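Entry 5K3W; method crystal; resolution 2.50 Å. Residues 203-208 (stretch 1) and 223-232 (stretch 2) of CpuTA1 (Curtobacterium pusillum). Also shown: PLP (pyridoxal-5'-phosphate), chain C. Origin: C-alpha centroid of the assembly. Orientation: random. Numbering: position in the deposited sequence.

Stretch 1, residues 203-208: GYALEG
Stretch 2 223-232: TPQTDQGILA

Two largely irregular segments can be held together by very few direct hydrogen bonds, provided that apolar packing, a bridging water and one well-aimed carboxylate share the work. Residues 203-208 and 223-232 of CpuTA1 illustrate the principle, burying 355 Å² between them, both sides summed. Stretch 1 has no regular helix or strand; stretch 2 completes a strand at Thr223-Pro224 and continues as loop or turn. The nearest CA atoms across the stretches are those of Leu206 and Pro224, 6.1 Å apart, and those of Glu207 and Ile230, 6.5 Å apart. Both pairs advance in sequence order. Between them, after Pro224 (-57/131), Gln225 (-64/148), Thr226 (-96/10) and Asp227 (-89/3) make no contact with stretch 1.

Gly203 begins stretch 1 out of contact, at phi/psi 93/24, where a CB would jam against the preceding carbonyl oxygen. Tyr204 (-104/131, chi1 m at -70°, chi2 -76°) directs its CA-to-CB bond toward stretch 2 while its ring leads away, leaving CB 3.8 Å from Gln228 OE1.

Ala205 (-56/131) contributes chiefly through its carbonyl. Its O lies 3.6 Å from Pro224 CB, and a water donates hydrogen bonds to both Ala205 O and Gln228 OE1, each 2.5 Å from the water oxygen. Two acceptors that could not bond directly are thereby joined. Gln228 (-82/31, chi1 m, chi2 t, chi3 100°) is steadied within its own loop, since its NE2 donates to Gln225 O at 2.7 Å.

Leu206 (-111/-81, chi1 m, chi2 t) has the largest area covered by the other stretch. The CA-to-CB bond of Leu206 points sideways, but the end of the side chain comes nearer, bringing Leu206 CD2 to 3.6 Å from Gln228 O and 4.1 Å from Gln228 CB. Leu206 CB packs 3.9 Å from CG2 of Ile230, an apolar contact, and Leu206 O sits 3.2 Å from Pro224 CG. Ile230 (-134/169, chi1 p, chi2 t) follows Gly229, whose phi/psi of 68/41 favours glycine.

Glu207 is nearly extended (-168/177); its CA-to-CB bond points toward stretch 2, with chi1 p at 81°, chi2 t and chi3 -36°. Glu207 OE1 accepts the one direct hydrogen bond between the stretches, from Leu231 N at 3.0 Å with an N-H...O angle of 165°, close to linear. Glu207 OE1 also lies 3.4 Å from Ile230 CB and 3.0 Å from N1 of PLP. Leu231 (-79/143, chi1 m at -88°, chi2 p) brings CD2 to 3.2 Å from PLP C3. Gly208 (-91/164) closes the stretch without touching its partner.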

# COMPACT_ATOMS: atom_id res chain seq x y z
N GLY A 203 -6.41 22.40 1.13
CA GLY A 203 -6.17 23.04 2.41
C GLY A 203 -7.04 22.61 3.57
O GLY A 203 -7.18 23.37 4.53
N TYR A 204 -7.61 21.40 3.54
CA TYR A 204 -8.47 20.93 4.63
C TYR A 204 -7.74 19.91 5.50
O TYR A 204 -7.14 18.96 4.99
CB TYR A 204 -9.76 20.32 4.09
CG TYR A 204 -10.68 21.36 3.51
CD1 TYR A 204 -11.44 22.19 4.34
CD2 TYR A 204 -10.80 21.52 2.14
CE1 TYR A 204 -12.28 23.16 3.80
CE2 TYR A 204 -11.64 22.47 1.60
CZ TYR A 204 -12.38 23.28 2.43
OH TYR A 204 -13.21 24.22 1.88
N ALA A 205 -7.80 20.13 6.81
CA ALA A 205 -7.32 19.14 7.76
C ALA A 205 -8.04 17.83 7.52
O ALA A 205 -9.26 17.79 7.40
CB ALA A 205 -7.55 19.63 9.20
N LEU A 206 -7.27 16.74 7.43
CA LEU A 206 -7.84 15.43 7.14
C LEU A 206 -7.77 14.49 8.33
O LEU A 206 -8.76 14.30 9.04
CB LEU A 206 -7.13 14.79 5.94
CG LEU A 206 -7.32 15.46 4.57
CD1 LEU A 206 -6.54 14.69 3.52
CD2 LEU A 206 -8.80 15.57 4.18
N GLU A 207 -6.62 13.88 8.55
CA GLU A 207 -6.44 12.85 9.58
C GLU A 207 -4.94 12.62 9.73
O GLU A 207 -4.12 13.21 9.02
CB GLU A 207 -7.17 11.55 9.21
CG GLU A 207 -6.43 10.63 8.21
CD GLU A 207 -7.33 9.51 7.65
OE1 GLU A 207 -8.18 9.00 8.41
OE2 GLU A 207 -7.20 9.16 6.44
N GLY A 208 -4.59 11.76 10.68
CA GLY A 208 -3.24 11.29 10.80
C GLY A 208 -3.07 10.01 10.01
O GLY A 208 -4.04 9.37 9.60
N THR A 223 -14.24 17.51 14.63
CA THR A 223 -13.43 16.51 13.97
C THR A 223 -13.72 16.63 12.48
O THR A 223 -14.87 16.93 12.12
CB THR A 223 -13.73 15.07 14.45
OG1 THR A 223 -12.59 14.23 14.22
CG2 THR A 223 -14.92 14.46 13.70
N PRO A 224 -12.73 16.43 11.61
CA PRO A 224 -13.02 16.48 10.16
C PRO A 224 -14.10 15.47 9.79
O PRO A 224 -14.03 14.30 10.17
CB PRO A 224 -11.67 16.12 9.52
CG PRO A 224 -10.63 16.46 10.55
CD PRO A 224 -11.30 16.20 11.89
N GLN A 225 -15.10 15.93 9.05
CA GLN A 225 -16.16 15.02 8.64
C GLN A 225 -15.59 13.94 7.73
O GLN A 225 -14.62 14.16 7.00
CB GLN A 225 -17.30 15.80 7.97
CG GLN A 225 -16.97 16.47 6.65
CD GLN A 225 -18.16 17.23 6.08
OE1 GLN A 225 -18.71 18.12 6.73
NE2 GLN A 225 -18.57 16.87 4.87
N THR A 226 -16.17 12.74 7.80
CA THR A 226 -15.50 11.52 7.38
C THR A 226 -15.83 11.08 5.95
O THR A 226 -15.48 9.97 5.55
CB THR A 226 -15.82 10.38 8.36
OG1 THR A 226 -17.20 10.01 8.24
CG2 THR A 226 -15.55 10.83 9.78
N ASP A 227 -16.50 11.92 5.17
CA ASP A 227 -16.55 11.72 3.74
C ASP A 227 -15.39 12.40 3.01
O ASP A 227 -15.32 12.35 1.79
CB ASP A 227 -17.87 12.21 3.18
CG ASP A 227 -18.09 13.69 3.42
OD1 ASP A 227 -17.35 14.28 4.24
OD2 ASP A 227 -19.03 14.25 2.82
N GLN A 228 -14.46 13.03 3.74
CA GLN A 228 -13.31 13.68 3.13
C GLN A 228 -12.19 12.69 2.80
O GLN A 228 -11.01 13.05 2.81
CB GLN A 228 -12.78 14.78 4.05
CG GLN A 228 -13.67 16.01 4.12
CD GLN A 228 -13.26 16.98 5.22
OE1 GLN A 228 -12.59 17.99 4.97
NE2 GLN A 228 -13.66 16.67 6.45
N GLY A 229 -12.55 11.45 2.48
CA GLY A 229 -11.53 10.47 2.14
C GLY A 229 -10.66 10.07 3.32
O GLY A 229 -9.45 9.91 3.15
N ILE A 230 -11.26 9.91 4.50
CA ILE A 230 -10.59 9.56 5.74
C ILE A 230 -11.39 8.45 6.41
O ILE A 230 -12.54 8.18 6.04
CB ILE A 230 -10.47 10.77 6.70
CG1 ILE A 230 -11.85 11.13 7.24
CG2 ILE A 230 -9.84 11.96 5.99
CD1 ILE A 230 -11.85 12.23 8.27
N LEU A 231 -10.80 7.85 7.44
CA LEU A 231 -11.49 6.84 8.22
C LEU A 231 -12.44 7.49 9.21
O LEU A 231 -12.16 8.55 9.76
CB LEU A 231 -10.50 5.96 8.97
CG LEU A 231 -9.94 4.72 8.27
CD1 LEU A 231 -9.23 5.06 6.99
CD2 LEU A 231 -8.98 4.04 9.20
N ALA A 232 -13.60 6.86 9.42
CA ALA A 232 -14.43 7.16 10.57
C ALA A 232 -13.84 6.38 11.73
O ALA A 232 -13.88 5.15 11.74
CB ALA A 232 -15.89 6.76 10.33
N1 PLP C . -6.90 7.10 10.35
C2 PLP C . -6.22 6.03 9.84
C2A PLP C . -5.54 6.11 8.49
C3 PLP C . -6.17 4.85 10.57
O3 PLP C . -5.48 3.77 10.01
C4 PLP C . -6.81 4.77 11.78
C4A PLP C . -6.77 3.53 12.64
C5 PLP C . -7.49 5.84 12.29
C6 PLP C . -7.53 7.01 11.55
C5A PLP C . -8.16 5.74 13.65
O4P PLP C . -9.12 4.70 13.71
P PLP C . -9.43 3.95 15.09
O1P PLP C . -9.73 4.95 16.18
O2P PLP C . -8.27 3.07 15.50
O3P PLP C . -10.65 3.09 14.92
O HOH W 1 -11.48 18.79 7.09